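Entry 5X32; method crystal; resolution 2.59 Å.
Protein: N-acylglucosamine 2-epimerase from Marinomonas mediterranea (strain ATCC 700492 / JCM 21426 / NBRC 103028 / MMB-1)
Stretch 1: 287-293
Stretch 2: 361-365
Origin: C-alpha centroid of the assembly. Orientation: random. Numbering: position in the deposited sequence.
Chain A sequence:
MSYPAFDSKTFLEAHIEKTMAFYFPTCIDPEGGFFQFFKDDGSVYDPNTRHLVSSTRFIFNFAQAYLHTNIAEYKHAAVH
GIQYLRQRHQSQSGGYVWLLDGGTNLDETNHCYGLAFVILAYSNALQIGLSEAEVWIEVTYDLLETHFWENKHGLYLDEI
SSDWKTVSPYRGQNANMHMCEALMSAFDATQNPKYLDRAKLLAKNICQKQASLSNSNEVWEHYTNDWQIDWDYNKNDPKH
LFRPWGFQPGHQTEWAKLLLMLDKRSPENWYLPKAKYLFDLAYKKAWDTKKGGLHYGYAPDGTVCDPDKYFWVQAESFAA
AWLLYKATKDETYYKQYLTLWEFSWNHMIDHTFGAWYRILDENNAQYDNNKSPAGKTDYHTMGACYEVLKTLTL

Stretch 1 287-293: WDTKKGG
Stretch 2 (361-365) DENNA

Two loops whose touching residues lie at least 71 positions apart in sequence meet here through a single, weak hydrogen bond, although each is elaborately tied to itself. The example illustrates a general principle: loops with extensive internal hydrogen bonding can meet through a sparse contact, as here, where one weak hydrogen bond crosses between them.

In the first loop the organizing residue is D288 (phi/psi -83/99, chi1 t, chi2 -14°). Its OD1 accepts from K290 N at 3.3 Å and, weakly, from K291 N, also at 3.3 Å. The backbone closes the same loop, with G292 N to D288 O at 2.7 Å and D288 N to G293 O at 2.9 Å. W287, the first residue to leave the preceding helix, has phi/psi -75/127 and chi1 t. T289 (-69/-15, p) and K290 (-96/-48) turn the chain, and K290 NZ lies 2.6 Å from T289 OG1 in a hydrogen bond. K291 follows at -111/-8. G292 (93/163) and G293 (83/162) then take positive phi; at G292 a CB would jam against the preceding carbonyl oxygen.

The second loop repeats the theme. A type I turn runs from D361 to N364, closed by N364 N to D361 O at 2.9 Å, with E362 at -31/-47 and N363 at -97/13. D361 (-84/-179, chi1 p) directs OD1 to A365 N at 2.7 Å and weakly to N363 N at 2.8 Å, while D361 N donates to A365 O at 2.9 Å. N364 adopts positive phi (68/26), and A365 returns to extended angles (-93/138).

Between the loops, the CA atoms of K291 and N363 stand 7.0 Å apart and set the register. N364 points its CA-to-CB bond toward the first loop, and its m rotamer (chi2 -34°) brings ND2 within 3.3 Å of K291 O, the weak hydrogen bond, at an angle of 147°. The same ND2 lies 3.6 Å from K291 CB, so the amide meets both backbone and side chain of one residue.

K291 also points toward its partner. Its chi angles (m, t, t, m) carry the aliphatic chain out toward the turn, placing CD 3.6 Å from E362 O and 3.9 Å from N363 CA. These are packing contacts. N363 points away (chi1 m), and E362 starts sideways (m, t) before its end leads away; the closest approaches of K291 CD to E362 and N363 are to backbone atoms, while K291 CE lies 4.2 Å from N363 OD1. D288 OD2 remains 3.9 Å from E362 O. Altogether, 182 Å² is buried, both sides summed.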

ATOM      1  N   TRP A 287       3.274  19.505   4.330  1.00 50.51           N
ATOM      2  CA  TRP A 287       3.160  19.537   5.773  1.00 48.87           C
ATOM      3  C   TRP A 287       2.396  20.769   6.208  1.00 52.32           C
ATOM      4  O   TRP A 287       2.683  21.893   5.791  1.00 55.12           O
ATOM      5  CB  TRP A 287       4.523  19.505   6.436  1.00 52.40           C
ATOM      6  CG  TRP A 287       4.433  19.502   7.923  1.00 53.43           C
ATOM      7  CD1 TRP A 287       4.569  20.568   8.755  1.00 57.61           C
ATOM      8  CD2 TRP A 287       4.160  18.376   8.756  1.00 55.96           C
ATOM      9  NE1 TRP A 287       4.424  20.174  10.061  1.00 60.54           N
ATOM     10  CE2 TRP A 287       4.159  18.830  10.090  1.00 61.14           C
ATOM     11  CE3 TRP A 287       3.912  17.024   8.506  1.00 54.58           C
ATOM     12  CZ2 TRP A 287       3.921  17.975  11.176  1.00 56.64           C
ATOM     13  CZ3 TRP A 287       3.676  16.179   9.588  1.00 57.19           C
ATOM     14  CH2 TRP A 287       3.685  16.658  10.902  1.00 55.30           C
ATOM     15  N   ASP A 288       1.366  20.527   7.000  1.00 56.61           N
ATOM     16  CA  ASP A 288       0.527  21.574   7.543  1.00 59.45           C
ATOM     17  C   ASP A 288       1.218  22.142   8.784  1.00 61.67           C
ATOM     18  O   ASP A 288       1.117  21.577   9.872  1.00 63.73           O
ATOM     19  CB  ASP A 288      -0.859  20.997   7.833  1.00 58.17           C
ATOM     20  CG  ASP A 288      -1.839  22.023   8.339  1.00 64.14           C
ATOM     21  OD1 ASP A 288      -1.416  23.139   8.722  1.00 64.81           O
ATOM     22  OD2 ASP A 288      -3.058  21.717   8.300  1.00 61.43           O
ATOM     23  N   THR A 289       1.890  23.279   8.611  1.00 62.21           N
ATOM     24  CA  THR A 289       2.742  23.873   9.650  1.00 68.71           C
ATOM     25  C   THR A 289       2.009  24.428  10.870  1.00 70.09           C
ATOM     26  O   THR A 289       2.639  24.701  11.894  1.00 71.23           O
ATOM     27  CB  THR A 289       3.581  25.022   9.081  1.00 64.72           C
ATOM     28  OG1 THR A 289       2.741  25.883   8.305  1.00 66.02           O
ATOM     29  CG2 THR A 289       4.711  24.476   8.218  1.00 59.67           C
ATOM     30  N   LYS A 290       0.692  24.607  10.757  1.00 66.54           N
ATOM     31  CA  LYS A 290      -0.100  25.126  11.872  1.00 66.78           C
ATOM     32  C   LYS A 290      -0.770  24.018  12.702  1.00 68.01           C
ATOM     33  O   LYS A 290      -0.667  23.998  13.929  1.00 67.30           O
ATOM     34  CB  LYS A 290      -1.171  26.085  11.337  1.00 66.57           C
ATOM     35  CG  LYS A 290      -0.621  27.428  10.831  1.00 76.51           C
ATOM     36  CD  LYS A 290       0.759  27.764  11.431  1.00 78.03           C
ATOM     37  CE  LYS A 290       1.555  28.758  10.573  1.00 83.35           C
ATOM     38  NZ  LYS A 290       2.004  28.192   9.264  1.00 80.08           N
ATOM     39  N   LYS A 291      -1.412  23.072  12.027  1.00 66.33           N
ATOM     40  CA  LYS A 291      -2.161  22.036  12.710  1.00 66.68           C
ATOM     41  C   LYS A 291      -1.542  20.640  12.609  1.00 71.23           C
ATOM     42  O   LYS A 291      -2.022  19.694  13.267  1.00 66.42           O
ATOM     43  CB  LYS A 291      -3.611  22.033  12.216  1.00 68.81           C
ATOM     44  CG  LYS A 291      -4.345  23.350  12.503  1.00 62.57           C
ATOM     45  CD  LYS A 291      -5.794  23.320  12.035  1.00 66.71           C
ATOM     46  CE  LYS A 291      -6.678  24.207  12.906  1.00 60.86           C
ATOM     47  NZ  LYS A 291      -6.498  23.929  14.366  1.00 73.21           N
ATOM     48  N   GLY A 292      -0.503  20.506  11.778  1.00 64.96           N
ATOM     49  CA  GLY A 292       0.202  19.236  11.620  1.00 59.99           C
ATOM     50  C   GLY A 292      -0.264  18.306  10.507  1.00 58.93           C
ATOM     51  O   GLY A 292      -1.352  18.479   9.968  1.00 55.09           O
ATOM     52  N   GLY A 293       0.582  17.335  10.150  1.00 55.15           N
ATOM     53  CA  GLY A 293       0.218  16.287   9.215  1.00 47.62           C
ATOM     54  C   GLY A 293       0.360  16.690   7.757  1.00 54.53           C
ATOM     55  O   GLY A 293       0.382  17.870   7.435  1.00 55.20           O
ATOM     56  N   ASP A 361     -10.373  16.273   8.314  1.00 57.15           N
ATOM     57  CA  ASP A 361     -10.368  17.504   7.505  1.00 62.15           C
ATOM     58  C   ASP A 361      -9.163  18.403   7.854  1.00 60.44           C
ATOM     59  O   ASP A 361      -8.354  18.053   8.729  1.00 54.89           O
ATOM     60  CB  ASP A 361     -11.692  18.267   7.682  1.00 64.52           C
ATOM     61  CG  ASP A 361     -11.905  18.801   9.116  1.00 65.82           C
ATOM     62  OD1 ASP A 361     -10.967  18.751   9.954  1.00 61.89           O
ATOM     63  OD2 ASP A 361     -13.040  19.258   9.406  1.00 58.26           O
ATOM     64  N   GLU A 362      -9.073  19.562   7.192  1.00 66.35           N
ATOM     65  CA  GLU A 362      -8.165  20.664   7.582  1.00 63.96           C
ATOM     66  C   GLU A 362      -7.885  20.774   9.067  1.00 64.87           C
ATOM     67  O   GLU A 362      -6.736  20.917   9.482  1.00 61.95           O
ATOM     68  CB  GLU A 362      -8.719  22.003   7.111  1.00 66.18           C
ATOM     69  CG  GLU A 362      -8.482  22.243   5.655  1.00 70.62           C
ATOM     70  CD  GLU A 362      -9.109  23.519   5.126  1.00 79.21           C
ATOM     71  OE1 GLU A 362     -10.216  23.882   5.582  1.00 73.73           O
ATOM     72  OE2 GLU A 362      -8.486  24.161   4.244  1.00 77.99           O
ATOM     73  N   ASN A 363      -8.952  20.706   9.855  1.00 65.91           N
ATOM     74  CA  ASN A 363      -8.896  21.042  11.266  1.00 62.31           C
ATOM     75  C   ASN A 363      -8.736  19.824  12.149  1.00 62.62           C
ATOM     76  O   ASN A 363      -8.939  19.900  13.357  1.00 66.58           O
ATOM     77  CB  ASN A 363     -10.149  21.817  11.639  1.00 59.87           C
ATOM     78  CG  ASN A 363     -10.590  22.758  10.526  1.00 72.51           C
ATOM     79  OD1 ASN A 363      -9.926  23.767  10.237  1.00 67.32           O
ATOM     80  ND2 ASN A 363     -11.696  22.412   9.867  1.00 70.33           N
ATOM     81  N   ASN A 364      -8.399  18.701  11.521  1.00 60.09           N
ATOM     82  CA  ASN A 364      -8.180  17.432  12.207  1.00 57.57           C
ATOM     83  C   ASN A 364      -9.472  16.855  12.795  1.00 59.75           C
ATOM     84  O   ASN A 364      -9.441  16.046  13.732  1.00 57.84           O
ATOM     85  CB  ASN A 364      -7.118  17.595  13.303  1.00 54.51           C
ATOM     86  CG  ASN A 364      -5.867  18.328  12.800  1.00 68.20           C
ATOM     87  OD1 ASN A 364      -5.471  18.182  11.640  1.00 65.99           O
ATOM     88  ND2 ASN A 364      -5.249  19.128  13.671  1.00 74.52           N
ATOM     89  N   ALA A 365     -10.603  17.226  12.203  1.00 53.08           N
ATOM     90  CA  ALA A 365     -11.889  16.661  12.596  1.00 53.94           C
ATOM     91  C   ALA A 365     -12.232  15.465  11.727  1.00 59.28           C
ATOM     92  O   ALA A 365     -12.043  15.522  10.515  1.00 68.61           O
ATOM     93  CB  ALA A 365     -12.966  17.697  12.480  1.00 53.29           C
TER